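Local coordinates for protein putative efflux transporter (Bacteroides eggerthii, PDB 4L8J) that probably serves as the periplasmic membrane-fusion (adaptor) subunit of a HlyD-family efflux pump, joining an inner-membrane transporter to an outer-membrane channel, at residues K194-N199 with T229-K234; F264-S267 with T272-W275. One frame throughout, in Å; residues are numbered along the deposited sequence.

Interaction 1. Residues K194-N199 with T229-K234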
# COMPACT_ATOMS: atom_id res chain seq x y z
N LYS A 194 -31.49 23.42 8.42
CA LYS A 194 -30.22 22.80 8.77
C LYS A 194 -30.31 22.01 10.09
O LYS A 194 -31.08 22.37 10.98
CB LYS A 194 -29.11 23.85 8.80
CG LYS A 194 -28.50 24.02 7.41
CD LYS A 194 -27.53 25.17 7.30
CE LYS A 194 -26.68 25.00 6.06
NZ LYS A 194 -25.81 26.17 5.80
N GLY A 195 -29.57 20.90 10.15
CA GLY A 195 -29.52 20.01 11.30
C GLY A 195 -30.33 18.73 11.16
O GLY A 195 -30.09 17.77 11.90
N THR A 196 -31.30 18.72 10.24
CA THR A 196 -32.12 17.53 10.02
C THR A 196 -31.82 17.00 8.61
O THR A 196 -31.87 17.72 7.61
CB THR A 196 -33.61 17.74 10.35
OG1 THR A 196 -34.38 16.63 9.87
CG2 THR A 196 -34.17 19.03 9.80
N VAL A 197 -31.48 15.72 8.56
CA VAL A 197 -31.08 15.02 7.35
C VAL A 197 -32.18 14.05 6.94
O VAL A 197 -32.73 13.33 7.78
CB VAL A 197 -29.72 14.32 7.66
CG1 VAL A 197 -29.35 13.29 6.60
CG2 VAL A 197 -28.61 15.35 7.82
N PHE A 198 -32.53 14.06 5.64
CA PHE A 198 -33.56 13.20 5.10
C PHE A 198 -33.00 12.24 4.05
O PHE A 198 -32.24 12.66 3.18
CB PHE A 198 -34.69 14.03 4.46
CG PHE A 198 -35.36 14.99 5.41
CD1 PHE A 198 -36.42 14.57 6.22
CD2 PHE A 198 -34.97 16.32 5.48
CE1 PHE A 198 -37.06 15.47 7.08
CE2 PHE A 198 -35.58 17.21 6.36
CZ PHE A 198 -36.63 16.78 7.15
N ASN A 199 -33.43 10.98 4.10
CA ASN A 199 -33.07 10.00 3.10
C ASN A 199 -33.76 10.36 1.79
O ASN A 199 -34.88 10.88 1.77
CB ASN A 199 -33.47 8.58 3.55
CG ASN A 199 -33.11 7.50 2.55
OD1 ASN A 199 -31.93 7.15 2.36
ND2 ASN A 199 -34.11 7.02 1.81
N THR A 229 -45.86 19.65 6.54
CA THR A 229 -46.57 20.59 7.41
C THR A 229 -45.53 21.25 8.35
O THR A 229 -45.72 22.39 8.74
CB THR A 229 -47.71 19.92 8.19
OG1 THR A 229 -47.17 19.17 9.28
CG2 THR A 229 -48.60 19.03 7.32
N ILE A 230 -44.44 20.50 8.69
CA ILE A 230 -43.32 20.97 9.53
C ILE A 230 -42.22 21.56 8.63
O ILE A 230 -41.77 22.69 8.88
CB ILE A 230 -42.76 19.84 10.43
CG1 ILE A 230 -43.85 19.25 11.35
CG2 ILE A 230 -41.53 20.30 11.24
CD1 ILE A 230 -43.52 17.82 11.90
N TYR A 231 -41.76 20.79 7.62
CA TYR A 231 -40.70 21.23 6.71
C TYR A 231 -41.31 21.74 5.41
O TYR A 231 -41.57 20.97 4.48
CB TYR A 231 -39.69 20.09 6.46
CG TYR A 231 -39.14 19.50 7.74
CD1 TYR A 231 -38.13 20.13 8.44
CD2 TYR A 231 -39.65 18.30 8.25
CE1 TYR A 231 -37.62 19.60 9.62
CE2 TYR A 231 -39.15 17.75 9.43
CZ TYR A 231 -38.13 18.40 10.11
OH TYR A 231 -37.65 17.89 11.29
N ASP A 232 -41.55 23.06 5.36
CA ASP A 232 -42.17 23.75 4.23
C ASP A 232 -41.10 24.10 3.20
O ASP A 232 -40.51 25.19 3.23
CB ASP A 232 -42.93 25.00 4.72
CG ASP A 232 -43.85 25.61 3.69
OD1 ASP A 232 -44.75 24.89 3.20
OD2 ASP A 232 -43.69 26.81 3.39
N VAL A 233 -40.83 23.16 2.31
CA VAL A 233 -39.82 23.27 1.26
C VAL A 233 -40.53 23.64 -0.04
O VAL A 233 -41.55 23.02 -0.38
CB VAL A 233 -39.00 21.95 1.16
CG1 VAL A 233 -38.21 21.87 -0.14
CG2 VAL A 233 -38.09 21.78 2.37
N LYS A 234 -40.01 24.64 -0.76
CA LYS A 234 -40.62 25.12 -2.01
C LYS A 234 -39.64 25.02 -3.20
O LYS A 234 -38.43 25.06 -2.97
CB LYS A 234 -41.05 26.61 -1.85
CG LYS A 234 -41.97 26.91 -0.68
CD LYS A 234 -41.98 28.40 -0.38
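F198 and Y231 each set CG anti to their own carbonyl carbon (chi1 -59° and -53°), which sends the two rings toward each other from the 194-199 and 229-234 backbones. The rings meet as a T-shaped (edge-to-face) pair. Their planes stand at 79° and their centroids lie 4.8 Å apart. F198 supplies the edge: its CZ sits over the centre of the Y231 ring and comes within 3.5 Å of Y231 CE2. I230 CG2 lies over the opposite face of the same tyrosine ring. T196 meets the tyrosine nearer its hydroxyl end, with T196 CG2 3.5 Å from Y231 CE1. The backbones stay well apart, the nearest CA atoms, of T196 and Y231, being 9.9 Å from each other. Both rings have a further edge-to-face partner, F226 for F198 and Y193 for Y231. The contact therefore belongs to a small aromatic cluster beside strand 198-205 of the six-stranded barrel, and it packs the loop between strands 215-221 and 238-246 against it. No hydrogen bond crosses between the segments, so their direct contact is essentially apolar, ring against ring plus one methyl group.

Interaction 2. Residues F264-S267 with T272-W275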
# COMPACT_ATOMS: atom_id res chain seq x y z
N PHE A 264 -2.60 7.26 21.04
CA PHE A 264 -1.59 7.38 22.09
C PHE A 264 -1.44 6.04 22.84
O PHE A 264 -2.28 5.14 22.72
CB PHE A 264 -1.94 8.54 23.06
CG PHE A 264 -3.29 8.47 23.72
CD1 PHE A 264 -4.41 9.05 23.13
CD2 PHE A 264 -3.44 7.84 24.95
CE1 PHE A 264 -5.66 8.99 23.75
CE2 PHE A 264 -4.69 7.80 25.58
CZ PHE A 264 -5.79 8.38 24.97
N GLY A 265 -0.34 5.93 23.59
CA GLY A 265 -0.03 4.74 24.37
C GLY A 265 -0.33 4.87 25.86
O GLY A 265 -1.06 5.76 26.29
N ASP A 266 0.25 3.97 26.64
CA ASP A 266 0.16 3.90 28.10
C ASP A 266 1.56 3.57 28.63
O ASP A 266 2.23 2.71 28.08
CB ASP A 266 -0.87 2.82 28.52
CG ASP A 266 -1.36 2.91 29.96
OD1 ASP A 266 -0.51 2.98 30.88
OD2 ASP A 266 -2.59 2.83 30.18
N SER A 267 1.99 4.25 29.71
CA SER A 267 3.32 3.99 30.30
C SER A 267 3.37 2.59 30.96
O SER A 267 4.46 2.05 31.14
CB SER A 267 3.71 5.08 31.30
OG SER A 267 2.84 5.14 32.42
N THR A 272 -2.80 0.63 22.47
CA THR A 272 -3.05 1.91 21.79
C THR A 272 -4.46 2.36 22.11
O THR A 272 -5.37 1.55 22.18
CB THR A 272 -2.78 1.82 20.30
OG1 THR A 272 -3.55 0.75 19.74
CG2 THR A 272 -1.29 1.67 19.99
N TYR A 273 -4.62 3.67 22.30
CA TYR A 273 -5.88 4.30 22.66
C TYR A 273 -6.18 5.53 21.84
O TYR A 273 -5.29 6.11 21.23
CB TYR A 273 -5.84 4.73 24.16
CG TYR A 273 -5.49 3.61 25.12
CD1 TYR A 273 -6.47 2.78 25.65
CD2 TYR A 273 -4.16 3.35 25.46
CE1 TYR A 273 -6.15 1.72 26.49
CE2 TYR A 273 -3.82 2.29 26.30
CZ TYR A 273 -4.82 1.49 26.84
OH TYR A 273 -4.48 0.46 27.67
N VAL A 274 -7.45 5.96 21.92
CA VAL A 274 -7.98 7.23 21.43
C VAL A 274 -8.87 7.82 22.54
O VAL A 274 -9.32 7.10 23.43
CB VAL A 274 -8.78 7.14 20.09
CG1 VAL A 274 -7.91 6.69 18.92
CG2 VAL A 274 -10.04 6.28 20.25
N TRP A 275 -9.19 9.11 22.41
CA TRP A 275 -10.19 9.77 23.25
C TRP A 275 -11.45 9.85 22.42
O TRP A 275 -11.44 10.49 21.37
CB TRP A 275 -9.76 11.18 23.69
CG TRP A 275 -8.65 11.26 24.69
CD1 TRP A 275 -7.42 11.84 24.49
CD2 TRP A 275 -8.68 10.82 26.05
NE1 TRP A 275 -6.68 11.78 25.66
CE2 TRP A 275 -7.43 11.15 26.62
CE3 TRP A 275 -9.66 10.21 26.86
CZ2 TRP A 275 -7.12 10.86 27.97
CZ3 TRP A 275 -9.36 9.94 28.18
CH2 TRP A 275 -8.09 10.23 28.72
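This contact is a short antiparallel bridge in the C-terminal part of the chain, where the weakly bonded strand 264-266 pairs, after a short connection, with strand 271-278. F264 and Y273 form a hydrogen-bonded pair. F264 N donates to Y273 O at 2.9 Å, and Y273 N donates to F264 O at 2.8 Å. A CA-H...O contact from T272 CA to F264 O, 3.4 Å long, adds to the second bond. The strands diverge quickly, since their directions differ by 121°. F264 CG lies between its backbone N and carbonyl carbon (chi1 57°), and the ring folds over the partner strand. Y273 CB makes a CH-pi contact over one face of that ring, 3.9 Å from its centroid. The far end of the ring lies over one face of the W275 indole, with F264 CE1 3.4 Å from W275 CD1. The F264 ring and the five-membered ring of W275 meet obliquely, at 35°. Replacing W275 by an alanine removes the indole, which would probably leave the far end of the F264 ring without its neighbour and V315 O of the second subunit without its NE1 donor. D266 CB packs on Y273 CE2 at 3.7 Å. R284 joins these two residues from strand 281-289, as a salt-bridge partner of D266 OD2 and a cation-pi partner of Y273. Strand 271-278 pairs with strand 281-289 on its other edge, through backbone bonds of T272 with V287 and V274 with R285. W275 also makes backbone hydrogen bonds to the second subunit, whose V315 packs on F264.

From the N terminus, the chain passes strands 8-17 and 20-29, goes out through the two four-stranded sheets to the hairpin of helices 68-95 and 102-127, and comes back through them before it reaches either contact. Interaction 1 closes a loop of 29 residues, which holds most of strand 198-205 and all of strand 215-221, within the barrel region. Interaction 2 follows strand 238-246 and closes a loop of four residues. It adds strand 264-266 to strand 271-278, which pairs with strand 281-289, and residues of the second subunit touch it. The two are in series, neither nested nor crossed. The centres of interactions 1 and 2 lie about 41 Å apart.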